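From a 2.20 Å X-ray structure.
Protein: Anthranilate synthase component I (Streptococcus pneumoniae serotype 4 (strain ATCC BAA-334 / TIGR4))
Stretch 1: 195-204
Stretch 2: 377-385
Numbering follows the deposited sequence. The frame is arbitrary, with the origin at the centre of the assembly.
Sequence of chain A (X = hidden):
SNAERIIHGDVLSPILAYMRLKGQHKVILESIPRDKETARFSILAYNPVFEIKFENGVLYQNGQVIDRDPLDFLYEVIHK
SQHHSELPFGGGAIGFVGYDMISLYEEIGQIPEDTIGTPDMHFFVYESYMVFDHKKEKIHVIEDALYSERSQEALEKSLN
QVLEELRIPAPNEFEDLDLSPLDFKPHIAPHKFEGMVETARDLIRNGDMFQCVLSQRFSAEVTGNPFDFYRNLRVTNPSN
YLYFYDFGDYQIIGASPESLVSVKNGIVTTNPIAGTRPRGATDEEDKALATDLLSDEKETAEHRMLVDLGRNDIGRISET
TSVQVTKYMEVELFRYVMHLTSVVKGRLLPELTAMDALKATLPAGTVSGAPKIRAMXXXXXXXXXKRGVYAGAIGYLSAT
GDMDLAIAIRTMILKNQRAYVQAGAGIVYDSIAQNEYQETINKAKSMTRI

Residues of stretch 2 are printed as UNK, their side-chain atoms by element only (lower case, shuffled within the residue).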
ATOM      1  N   GLY A 195     -42.244   4.454 -15.962  1.00 52.11           N
ATOM      2  CA  GLY A 195     -42.990   5.497 -16.648  1.00 43.08           C
ATOM      3  C   GLY A 195     -42.196   6.782 -16.816  1.00 43.80           C
ATOM      4  O   GLY A 195     -42.329   7.472 -17.831  1.00 49.15           O
HETATM    5  N   MSE A 196     -41.375   7.132 -15.827  1.00 39.87           N
HETATM    6  CA  MSE A 196     -40.502   8.303 -15.943  1.00 46.13           C
HETATM    7  C   MSE A 196     -39.479   8.113 -17.053  1.00 42.06           C
HETATM    8  O   MSE A 196     -39.261   9.015 -17.856  1.00 38.35           O
HETATM    9  CB  MSE A 196     -39.762   8.588 -14.638  1.00 45.98           C
HETATM   10  CG  MSE A 196     -40.635   8.891 -13.443  1.00 62.41           C
HETATM   11 SE   MSE A 196     -39.537   8.949 -11.824  1.00 76.54          SE
HETATM   12  CE  MSE A 196     -40.959   9.093 -10.499  1.00 81.91           C
ATOM     13  N   VAL A 197     -38.836   6.940 -17.071  1.00 38.20           N
ATOM     14  CA  VAL A 197     -37.920   6.598 -18.155  1.00 42.98           C
ATOM     15  C   VAL A 197     -38.618   6.751 -19.500  1.00 49.77           C
ATOM     16  O   VAL A 197     -38.073   7.338 -20.442  1.00 49.76           O
ATOM     17  CB  VAL A 197     -37.373   5.171 -17.970  1.00 48.65           C
ATOM     18  CG1 VAL A 197     -36.532   4.765 -19.180  1.00 38.99           C
ATOM     19  CG2 VAL A 197     -36.570   5.073 -16.684  1.00 36.82           C
ATOM     20  N   GLU A 198     -39.848   6.237 -19.597  1.00 41.57           N
ATOM     21  CA  GLU A 198     -40.604   6.323 -20.844  1.00 51.59           C
ATOM     22  C   GLU A 198     -40.846   7.774 -21.244  1.00 43.31           C
ATOM     23  O   GLU A 198     -40.677   8.146 -22.410  1.00 48.68           O
ATOM     24  CB  GLU A 198     -41.931   5.570 -20.698  1.00 57.43           C
ATOM     25  CG  GLU A 198     -42.944   5.861 -21.801  1.00 80.05           C
ATOM     26  CD  GLU A 198     -44.134   6.693 -21.324  1.00 88.67           C
ATOM     27  OE1 GLU A 198     -44.363   6.769 -20.095  1.00 88.51           O
ATOM     28  OE2 GLU A 198     -44.841   7.270 -22.182  1.00 87.17           O
ATOM     29  N   THR A 199     -41.254   8.604 -20.282  1.00 48.14           N
ATOM     30  CA  THR A 199     -41.506  10.015 -20.557  1.00 46.67           C
ATOM     31  C   THR A 199     -40.244  10.706 -21.060  1.00 44.18           C
ATOM     32  O   THR A 199     -40.272  11.430 -22.063  1.00 42.28           O
ATOM     33  CB  THR A 199     -42.031  10.695 -19.292  1.00 46.67           C
ATOM     34  OG1 THR A 199     -43.208  10.014 -18.841  1.00 51.76           O
ATOM     35  CG2 THR A 199     -42.367  12.147 -19.552  1.00 42.13           C
ATOM     36  N   ALA A 200     -39.119  10.479 -20.376  1.00 39.84           N
ATOM     37  CA  ALA A 200     -37.853  11.060 -20.806  1.00 39.39           C
ATOM     38  C   ALA A 200     -37.429  10.512 -22.162  1.00 40.64           C
ATOM     39  O   ALA A 200     -36.959  11.267 -23.023  1.00 40.95           O
ATOM     40  CB  ALA A 200     -36.768  10.801 -19.758  1.00 37.06           C
ATOM     41  N   ARG A 201     -37.595   9.203 -22.375  1.00 40.75           N
ATOM     42  CA  ARG A 201     -37.254   8.620 -23.669  1.00 43.35           C
ATOM     43  C   ARG A 201     -38.027   9.303 -24.792  1.00 48.62           C
ATOM     44  O   ARG A 201     -37.451   9.672 -25.819  1.00 44.18           O
ATOM     45  CB  ARG A 201     -37.528   7.115 -23.670  1.00 44.06           C
ATOM     46  CG  ARG A 201     -36.896   6.388 -24.851  1.00 46.65           C
ATOM     47  CD  ARG A 201     -37.469   4.999 -25.061  1.00 52.24           C
ATOM     48  NE  ARG A 201     -38.868   5.057 -25.465  1.00 66.96           N
ATOM     49  CZ  ARG A 201     -39.874   4.541 -24.765  1.00 72.34           C
ATOM     50  NH1 ARG A 201     -39.640   3.908 -23.623  1.00 77.03           N
ATOM     51  NH2 ARG A 201     -41.116   4.654 -25.215  1.00 69.97           N
ATOM     52  N   ASP A 202     -39.333   9.506 -24.596  1.00 44.51           N
ATOM     53  CA  ASP A 202     -40.151  10.122 -25.633  1.00 51.40           C
ATOM     54  C   ASP A 202     -39.713  11.552 -25.913  1.00 48.69           C
ATOM     55  O   ASP A 202     -39.716  11.987 -27.071  1.00 49.22           O
ATOM     56  CB  ASP A 202     -41.626  10.087 -25.239  1.00 54.22           C
ATOM     57  CG  ASP A 202     -42.220   8.700 -25.339  1.00 62.53           C
ATOM     58  OD1 ASP A 202     -41.563   7.817 -25.934  1.00 59.28           O
ATOM     59  OD2 ASP A 202     -43.347   8.497 -24.834  1.00 70.41           O
ATOM     60  N   LEU A 203     -39.355  12.305 -24.867  1.00 45.71           N
ATOM     61  CA  LEU A 203     -38.850  13.660 -25.075  1.00 43.61           C
ATOM     62  C   LEU A 203     -37.601  13.648 -25.940  1.00 46.65           C
ATOM     63  O   LEU A 203     -37.467  14.457 -26.865  1.00 48.97           O
ATOM     64  CB  LEU A 203     -38.554  14.330 -23.738  1.00 41.83           C
ATOM     65  CG  LEU A 203     -39.749  14.714 -22.872  1.00 42.04           C
ATOM     66  CD1 LEU A 203     -39.287  15.006 -21.454  1.00 40.21           C
ATOM     67  CD2 LEU A 203     -40.445  15.916 -23.472  1.00 43.30           C
ATOM     68  N   ILE A 204     -36.682  12.723 -25.659  1.00 42.57           N
ATOM     69  CA  ILE A 204     -35.460  12.592 -26.445  1.00 42.58           C
ATOM     70  C   ILE A 204     -35.788  12.278 -27.902  1.00 46.25           C
ATOM     71  O   ILE A 204     -35.174  12.836 -28.822  1.00 45.32           O
ATOM     72  CB  ILE A 204     -34.544  11.529 -25.805  1.00 46.59           C
ATOM     73  CG1 ILE A 204     -34.047  12.020 -24.439  1.00 42.18           C
ATOM     74  CG2 ILE A 204     -33.367  11.184 -26.703  1.00 41.82           C
ATOM     75  CD1 ILE A 204     -33.346  10.963 -23.613  1.00 38.27           C
ATOM     76  N   UNK A 377     -33.986  20.671 -16.039  1.00 32.12           N
ATOM     77  CA  UNK A 377     -35.397  21.019 -15.914  1.00 37.70           C
ATOM     78  C   UNK A 377     -36.277  19.777 -16.032  1.00 41.98           C
ATOM     79  O   UNK A 377     -37.235  19.612 -15.265  1.00 36.43           O
ATOM     80  c   UNK A 377     -35.639  24.558 -17.590  1.00 53.65           C
ATOM     81  n   UNK A 377     -39.018  25.669 -16.646  1.00 69.68           N
ATOM     82  c   UNK A 377     -35.075  23.437 -16.713  1.00 44.18           C
ATOM     83  n   UNK A 377     -37.090  24.693 -17.431  1.00 66.38           N
ATOM     84  c   UNK A 377     -37.695  25.646 -16.724  1.00 68.14           C
ATOM     85  c   UNK A 377     -35.779  22.080 -16.953  1.00 37.75           C
ATOM     86  n   UNK A 377     -36.988  26.578 -16.103  1.00 71.46           N
ATOM     87  N   UNK A 378     -35.943  18.874 -16.959  1.00 35.00           N
ATOM     88  CA  UNK A 378     -36.735  17.657 -17.128  1.00 36.04           C
ATOM     89  C   UNK A 378     -36.609  16.733 -15.921  1.00 38.12           C
ATOM     90  O   UNK A 378     -37.594  16.101 -15.515  1.00 35.73           O
ATOM     91  c   UNK A 378     -39.312  19.449 -21.520  1.00 46.65           C
ATOM     92  c   UNK A 378     -36.552  17.751 -19.674  1.00 48.13           C
ATOM     93  n   UNK A 378     -39.444  19.850 -22.777  1.00 46.48           N
ATOM     94  c   UNK A 378     -38.001  18.232 -19.815  1.00 40.55           C
ATOM     95  c   UNK A 378     -36.317  16.934 -18.400  1.00 36.59           C
ATOM     96  n   UNK A 378     -38.255  18.730 -21.163  1.00 42.48           N
ATOM     97  n   UNK A 378     -40.234  19.771 -20.625  1.00 49.00           N
ATOM     98  N   UNK A 379     -35.413  16.649 -15.330  1.00 32.69           N
ATOM     99  CA  UNK A 379     -35.219  15.809 -14.148  1.00 41.09           C
ATOM    100  C   UNK A 379     -36.171  16.220 -13.034  1.00 43.34           C
ATOM    101  O   UNK A 379     -36.752  15.368 -12.351  1.00 43.30           O
ATOM    102  c   UNK A 379     -33.612  15.358 -12.227  1.00 28.37           C
ATOM    103  c   UNK A 379     -32.872  15.046 -14.634  1.00 29.18           C
ATOM    104  c   UNK A 379     -33.751  15.859 -13.684  1.00 37.17           C
ATOM    105  c   UNK A 379     -31.388  15.323 -14.474  1.00 27.49           C
ATOM    106  N   UNK A 380     -36.368  17.520 -12.842  1.00 32.27           N
ATOM    107  CA  UNK A 380     -37.243  17.968 -11.771  1.00 38.60           C
ATOM    108  C   UNK A 380     -38.704  18.075 -12.187  1.00 42.59           C
ATOM    109  O   UNK A 380     -39.548  18.439 -11.359  1.00 41.19           O
ATOM    110  c   UNK A 380     -34.129  19.837  -8.476  1.00 30.07           C
ATOM    111  c   UNK A 380     -34.667  17.502  -8.552  1.00 33.48           C
ATOM    112  c   UNK A 380     -36.730  19.285 -11.199  1.00 32.21           C
ATOM    113  c   UNK A 380     -35.022  20.075  -9.507  1.00 36.01           C
ATOM    114  c   UNK A 380     -35.744  19.037 -10.080  1.00 42.60           C
ATOM    115  o   UNK A 380     -33.076  18.306  -6.974  1.00 25.87           O
ATOM    116  c   UNK A 380     -35.551  17.749  -9.582  1.00 36.05           C
ATOM    117  c   UNK A 380     -33.954  18.550  -8.007  1.00 30.68           C
ATOM    118  N   UNK A 381     -39.029  17.746 -13.434  1.00 36.46           N
ATOM    119  CA  UNK A 381     -40.411  17.478 -13.795  1.00 39.14           C
ATOM    120  C   UNK A 381     -40.776  16.018 -13.581  1.00 38.99           C
ATOM    121  O   UNK A 381     -41.959  15.702 -13.446  1.00 47.19           O
ATOM    122  c   UNK A 381     -40.547  19.395 -15.486  1.00 40.79           C
ATOM    123  c   UNK A 381     -40.670  17.885 -15.255  1.00 40.41           C
ATOM    124  o   UNK A 381     -40.482  21.022 -17.225  1.00 61.10           O
ATOM    125  o   UNK A 381     -40.589  18.927 -17.854  1.00 54.89           O
ATOM    126  c   UNK A 381     -40.541  19.803 -16.962  1.00 58.02           C
ATOM    127  N   UNK A 382     -39.781  15.138 -13.504  1.00 41.92           N
ATOM    128  CA  UNK A 382     -39.977  13.702 -13.359  1.00 40.17           C
ATOM    129  C   UNK A 382     -39.657  13.187 -11.963  1.00 37.77           C
ATOM    130  O   UNK A 382     -40.457  12.460 -11.376  1.00 36.94           O
ATOM    131  c   UNK A 382     -39.118  12.967 -14.392  1.00 37.09           C
ATOM    132  c   UNK A 382     -38.439  12.752 -16.778  1.00 46.98           C
ATOM    133  c   UNK A 382     -40.858  12.967 -16.166  1.00 42.55           C
ATOM    134  c   UNK A 382     -39.434  13.378 -15.822  1.00 40.66           C
ATOM    135  N   UNK A 383     -38.499  13.524 -11.412  1.00 35.01           N
ATOM    136  CA  UNK A 383     -38.179  13.070 -10.065  1.00 37.45           C
ATOM    137  C   UNK A 383     -39.063  13.780  -9.049  1.00 40.26           C
ATOM    138  O   UNK A 383     -39.420  14.950  -9.221  1.00 36.92           O
ATOM    139  c   UNK A 383     -35.773  12.406 -10.567  1.00 32.78           C
ATOM    140  c   UNK A 383     -36.701  13.303  -9.756  1.00 30.78           C
ATOM    141  o   UNK A 383     -34.026  13.358  -9.262  1.00 33.19           O
ATOM    142  c   UNK A 383     -34.317  12.541 -10.165  1.00 36.14           C
ATOM    143  o   UNK A 383     -33.464  11.827 -10.751  1.00 31.22           O
ATOM    144  N   UNK A 384     -39.439  13.055  -7.997  1.00 34.50           N
ATOM    145  CA  UNK A 384     -40.384  13.552  -7.010  1.00 37.61           C
ATOM    146  C   UNK A 384     -39.726  13.932  -5.689  1.00 35.68           C
ATOM    147  O   UNK A 384     -40.422  14.384  -4.776  1.00 39.14           O
ATOM    148  c   UNK A 384     -42.198  12.195  -8.061  1.00 37.83           C
ATOM    149  o   UNK A 384     -40.896  11.304  -6.259  1.00 43.98           O
ATOM    150  c   UNK A 384     -41.483  12.510  -6.764  1.00 42.04           C
ATOM    151  N   UNK A 385     -38.412  13.778  -5.570  1.00 31.42           N
ATOM    152  CA  UNK A 385     -37.681  14.120  -4.361  1.00 37.22           C
ATOM    153  C   UNK A 385     -36.496  14.992  -4.732  1.00 31.86           C
ATOM    154  O   UNK A 385     -35.793  14.706  -5.704  1.00 36.35           O
ATOM    155  c   UNK A 385     -37.164  12.873  -3.628  1.00 38.46           C
ATOM    156  c   UNK A 385     -38.229  11.909  -3.141  1.00 57.21           C
ATOM    157  o   UNK A 385     -37.515  10.530  -1.331  1.00 58.18           O
ATOM    158  o   UNK A 385     -37.227   9.751  -3.367  1.00 59.39           O
ATOM    159  c   UNK A 385     -37.621  10.635  -2.572  1.00 61.77           C
TER

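Position 377 carries seven side-chain atoms, three carbons followed by a nitrogen and a carbon that bears two more nitrogens. This is a guanidinium chain, and it stays out of reach of stretch 1; the residue is Arg-377. Position 378 repeats the pattern of three carbons, one nitrogen and a carbon carrying two nitrogens, but here the CA-to-CB bond points toward stretch 1. The third carbon of the chain packs against Leu-203, and the guanidinium identifies Arg-378. Its CD lies 3.8 Å from Leu-203 CD1, while Leu-203 CD2 covers one face of the guanidinium, leaving the nitrogens free to bond in the plane of the group.

Position 379 has four carbons, forked at the first, with one arm two carbons long; it is buried but does not touch stretch 1. Such beta-branching without a heteroatom defines Ile-379. At 380, one carbon leads to a six-carbon ring bearing an oxygen, a phenol that also lies out of reach of stretch 1: Tyr-380.

Position 381 shows three carbons, the third carrying two oxygens. Its CA-to-CB bond points sideways and its end comes nearer to stretch 1 without making contact; the carboxylate on a two-carbon spacer marks Glu-381. One turn of helix brings it to Arg-378, where NH1 donates to Glu-381 OE1 at 2.9 Å in a salt bridge.

Position 382 has four carbons forked at the second and points toward stretch 1, where it meets Met-196, Thr-199 and Ala-200. A gamma fork without polar atoms makes it Leu-382. Its CD2 approaches Thr-199 CG2 at 3.8 Å and its CD1 approaches Ala-200 CB at 3.9 Å.

Position 383 again has three carbons ending in two oxygens, but its CB points away from stretch 1. This is Glu-383, the first residue to leave helical geometry. Position 384 has one carbon carrying an oxygen and a carbon, and it touches the end of Met-196. This is Thr-384, whose CG2 lies 4.1 Å from the selenomethionine CE of Met-196. Position 385, with three carbons and a terminal pair of oxygens, lies beyond reach of stretch 1 and is Glu-385.

The helices run roughly antiparallel, at 148°, and the two stretches bury 332 Å², both sides summed, without a hydrogen bond between them. Leu-382 contributes the largest share, packing along the 196-199-200 surface, while Met-196 extends past it so that CE sits 3.5 Å from Leu-382 O. One turn back along stretch 2, Arg-378 meets Leu-203 further along stretch 1, as the antiparallel course requires. Packing, rather than polar pairing, joins the two segments.

Stretch 2 377-385: RRIYELETE
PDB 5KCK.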